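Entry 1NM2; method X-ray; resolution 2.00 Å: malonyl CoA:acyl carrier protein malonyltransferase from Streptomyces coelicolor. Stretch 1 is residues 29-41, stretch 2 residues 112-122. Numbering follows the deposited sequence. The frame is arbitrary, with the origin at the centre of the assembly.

Stretch 1 29-41: DRVAAWSDAIGLD
Stretch 2 (112-122) DDTAALSLVRR

A single carboxylate oxygen, Asp113 OD2, ties together two side chains of the facing helix in the malonyltransferase, and the contact illustrates how polar and apolar pairings can share one helix-helix interface. Trp34 NE1 donates to Asp113 OD2 at 3.0 Å, with the acceptor at the indole edge, near the ring plane. Arg30 NH2 reaches Asp113 OD2 as well, at 3.1 Å; this is a salt bridge, although its hydrogen bond is weak at 121°. Asp113 (chi1 p, chi2 -9°) keeps its other oxygen at home, where Asp113 OD1 accepts from Thr114 N at 2.7 Å.

Helices 29-38 and 113-122 run in broadly the same direction, crossing at -48° with axes 9.7 Å apart at closest approach. The register sets Trp34 CA 6.5 Å from Thr114 CA and Ile38 CA 5.8 Å from Ser118 CA. Both helices have regular i to i+4 bonding. The second is capped by Asp112 (chi1 p), whose OD1 accepts from Ala115 N at 2.9 Å.

One helical turn on from Asp113, Leu117 (m, t) lays CD1 over a face of Trp34 (chi1 m, chi2 -25°), 3.3 Å from the centroid of the five-membered ring and 18° off its normal, a CH-pi contact. The indole thus spends its N-H on the carboxylate and its pi face on a methyl. Ile38 (p, t) points toward the second helix, bringing CG2 within 4.0 Å of Leu117 CB and its CB within 3.7 Å of Arg121 CG.

Beyond Ile38 the chain leaves the helix at Gly39 (62/44), and Leu40 (-150/130; t, p) is extended. Leu40 CD2 lies over the Arg121 guanidinium face, 3.9 Å from Arg121 NH1. Arg121 (chi1 t, chi2 -34°, chi3 -148°) also donates from NE to a water oxygen at 3.3 Å, and that water oxygen donates weakly to Ile38 O at 3.4 Å.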

# COMPACT_ATOMS: atom_id res chain seq x y z
N ASP A 29 -14.96 5.32 18.34
CA ASP A 29 -14.24 4.97 19.56
C ASP A 29 -12.88 4.32 19.27
O ASP A 29 -11.86 4.71 19.85
CB ASP A 29 -15.07 4.02 20.43
CG ASP A 29 -16.35 4.66 20.95
OD1 ASP A 29 -16.28 5.79 21.49
OD2 ASP A 29 -17.43 4.03 20.83
N ARG A 30 -12.85 3.34 18.37
CA ARG A 30 -11.59 2.67 18.05
C ARG A 30 -10.59 3.64 17.42
O ARG A 30 -9.43 3.69 17.83
CB ARG A 30 -11.81 1.48 17.10
CG ARG A 30 -12.64 0.34 17.69
CD ARG A 30 -12.51 -0.94 16.87
NE ARG A 30 -11.17 -1.53 16.96
CZ ARG A 30 -10.74 -2.55 16.22
NH1 ARG A 30 -11.55 -3.09 15.31
NH2 ARG A 30 -9.51 -3.03 16.38
N VAL A 31 -11.05 4.42 16.44
CA VAL A 31 -10.18 5.38 15.77
C VAL A 31 -9.62 6.41 16.75
O VAL A 31 -8.46 6.81 16.64
CB VAL A 31 -10.92 6.08 14.61
CG1 VAL A 31 -10.04 7.14 13.98
CG2 VAL A 31 -11.32 5.05 13.56
N ALA A 32 -10.44 6.84 17.71
CA ALA A 32 -10.01 7.81 18.71
C ALA A 32 -8.88 7.23 19.56
O ALA A 32 -7.90 7.92 19.86
CB ALA A 32 -11.19 8.20 19.61
N ALA A 33 -9.00 5.97 19.95
CA ALA A 33 -7.96 5.33 20.75
C ALA A 33 -6.67 5.24 19.94
O ALA A 33 -5.58 5.43 20.48
CB ALA A 33 -8.41 3.94 21.18
N TRP A 34 -6.80 4.95 18.65
CA TRP A 34 -5.62 4.88 17.78
C TRP A 34 -4.99 6.26 17.70
O TRP A 34 -3.77 6.41 17.83
CB TRP A 34 -6.00 4.41 16.37
CG TRP A 34 -6.47 2.98 16.29
CD1 TRP A 34 -6.17 1.96 17.15
CD2 TRP A 34 -7.26 2.41 15.24
NE1 TRP A 34 -6.73 0.79 16.69
CE2 TRP A 34 -7.39 1.03 15.52
CE3 TRP A 34 -7.86 2.92 14.08
CZ2 TRP A 34 -8.11 0.16 14.69
CZ3 TRP A 34 -8.57 2.06 13.26
CH2 TRP A 34 -8.68 0.69 13.57
N SER A 35 -5.82 7.27 17.48
CA SER A 35 -5.35 8.65 17.39
C SER A 35 -4.53 9.02 18.63
O SER A 35 -3.45 9.60 18.51
CB SER A 35 -6.53 9.61 17.23
OG SER A 35 -7.21 9.38 16.00
N ASP A 36 -5.04 8.69 19.81
CA ASP A 36 -4.31 9.00 21.05
C ASP A 36 -2.99 8.25 21.11
O ASP A 36 -2.00 8.77 21.63
CB ASP A 36 -5.14 8.64 22.29
CG ASP A 36 -6.40 9.46 22.42
OD1 ASP A 36 -6.43 10.62 21.96
OD2 ASP A 36 -7.38 8.95 23.00
N ALA A 37 -2.96 7.03 20.58
CA ALA A 37 -1.75 6.23 20.62
C ALA A 37 -0.63 6.74 19.71
O ALA A 37 0.54 6.62 20.05
CB ALA A 37 -2.07 4.78 20.28
N ILE A 38 -0.99 7.30 18.56
CA ILE A 38 0.02 7.78 17.62
C ILE A 38 0.13 9.30 17.53
O ILE A 38 0.89 9.82 16.70
CB ILE A 38 -0.23 7.23 16.19
CG1 ILE A 38 -1.55 7.78 15.63
CG2 ILE A 38 -0.26 5.70 16.22
CD1 ILE A 38 -1.82 7.39 14.19
N GLY A 39 -0.63 10.00 18.37
CA GLY A 39 -0.59 11.45 18.37
C GLY A 39 -1.03 12.11 17.08
O GLY A 39 -0.39 13.05 16.61
N LEU A 40 -2.13 11.61 16.50
CA LEU A 40 -2.64 12.17 15.25
C LEU A 40 -4.16 11.98 15.21
O LEU A 40 -4.66 10.88 15.44
CB LEU A 40 -1.99 11.46 14.06
CG LEU A 40 -2.17 12.10 12.68
CD1 LEU A 40 -1.47 13.46 12.64
CD2 LEU A 40 -1.58 11.18 11.61
N ASP A 41 -4.89 13.05 14.91
CA ASP A 41 -6.35 13.00 14.85
C ASP A 41 -6.83 12.34 13.56
O ASP A 41 -7.20 13.02 12.60
CB ASP A 41 -6.91 14.42 14.98
CG ASP A 41 -8.42 14.44 15.18
OD1 ASP A 41 -8.95 15.52 15.51
OD2 ASP A 41 -9.08 13.39 15.00
N ASP A 112 -0.26 -6.46 15.86
CA ASP A 112 -1.58 -6.06 16.31
C ASP A 112 -1.78 -4.66 15.74
O ASP A 112 -0.81 -4.02 15.31
CB ASP A 112 -1.65 -6.06 17.84
CG ASP A 112 -0.60 -5.20 18.48
OD1 ASP A 112 -0.72 -3.96 18.43
OD2 ASP A 112 0.37 -5.77 19.04
N ASP A 113 -3.01 -4.17 15.70
CA ASP A 113 -3.25 -2.86 15.10
C ASP A 113 -2.48 -1.67 15.66
O ASP A 113 -1.88 -0.92 14.90
CB ASP A 113 -4.75 -2.56 15.07
CG ASP A 113 -5.38 -2.61 16.43
OD1 ASP A 113 -4.69 -3.05 17.38
OD2 ASP A 113 -6.55 -2.21 16.56
N THR A 114 -2.48 -1.48 16.98
CA THR A 114 -1.77 -0.34 17.56
C THR A 114 -0.28 -0.36 17.22
O THR A 114 0.32 0.68 16.96
CB THR A 114 -1.94 -0.25 19.10
OG1 THR A 114 -1.16 -1.28 19.73
CG2 THR A 114 -3.40 -0.43 19.47
N ALA A 115 0.33 -1.54 17.25
CA ALA A 115 1.74 -1.67 16.93
C ALA A 115 1.97 -1.31 15.46
O ALA A 115 2.99 -0.70 15.11
CB ALA A 115 2.21 -3.10 17.20
N ALA A 116 1.03 -1.70 14.61
CA ALA A 116 1.12 -1.43 13.18
C ALA A 116 0.96 0.06 12.90
O ALA A 116 1.69 0.63 12.09
CB ALA A 116 0.06 -2.23 12.43
N LEU A 117 -0.01 0.69 13.56
CA LEU A 117 -0.26 2.11 13.37
C LEU A 117 0.92 2.93 13.89
O LEU A 117 1.26 3.97 13.33
CB LEU A 117 -1.55 2.52 14.08
CG LEU A 117 -2.83 1.89 13.52
CD1 LEU A 117 -4.00 2.22 14.42
CD2 LEU A 117 -3.10 2.41 12.10
N SER A 118 1.55 2.44 14.95
CA SER A 118 2.71 3.11 15.52
C SER A 118 3.89 3.00 14.55
O SER A 118 4.65 3.95 14.37
CB SER A 118 3.09 2.47 16.86
OG SER A 118 4.29 3.04 17.38
N LEU A 119 4.02 1.84 13.93
CA LEU A 119 5.09 1.61 12.97
C LEU A 119 4.90 2.46 11.71
O LEU A 119 5.86 3.05 11.20
CB LEU A 119 5.13 0.13 12.56
CG LEU A 119 6.23 -0.25 11.57
CD1 LEU A 119 7.59 -0.18 12.26
CD2 LEU A 119 5.98 -1.66 11.04
N VAL A 120 3.68 2.50 11.20
CA VAL A 120 3.40 3.25 9.98
C VAL A 120 3.44 4.77 10.21
O VAL A 120 3.74 5.53 9.29
CB VAL A 120 2.05 2.82 9.35
CG1 VAL A 120 0.88 3.39 10.14
CG2 VAL A 120 1.99 3.26 7.91
N ARG A 121 3.14 5.20 11.44
CA ARG A 121 3.20 6.63 11.77
C ARG A 121 4.68 7.00 11.59
O ARG A 121 5.02 8.01 10.98
CB ARG A 121 2.79 6.86 13.23
CG ARG A 121 2.15 8.22 13.57
CD ARG A 121 2.69 9.40 12.79
NE ARG A 121 2.67 10.63 13.58
CZ ARG A 121 2.45 11.85 13.09
NH1 ARG A 121 2.22 12.02 11.79
NH2 ARG A 121 2.48 12.91 13.89
N ARG A 122 5.56 6.15 12.12
CA ARG A 122 7.01 6.37 12.01
C ARG A 122 7.46 6.22 10.55
O ARG A 122 8.35 6.93 10.09
CB ARG A 122 7.76 5.37 12.89
CG ARG A 122 7.53 5.55 14.38
CD ARG A 122 8.11 6.88 14.85
NE ARG A 122 7.77 7.18 16.24
CZ ARG A 122 8.27 8.20 16.92
NH1 ARG A 122 9.13 9.02 16.34
NH2 ARG A 122 7.89 8.41 18.18
O HOH W 1 3.99 11.10 16.52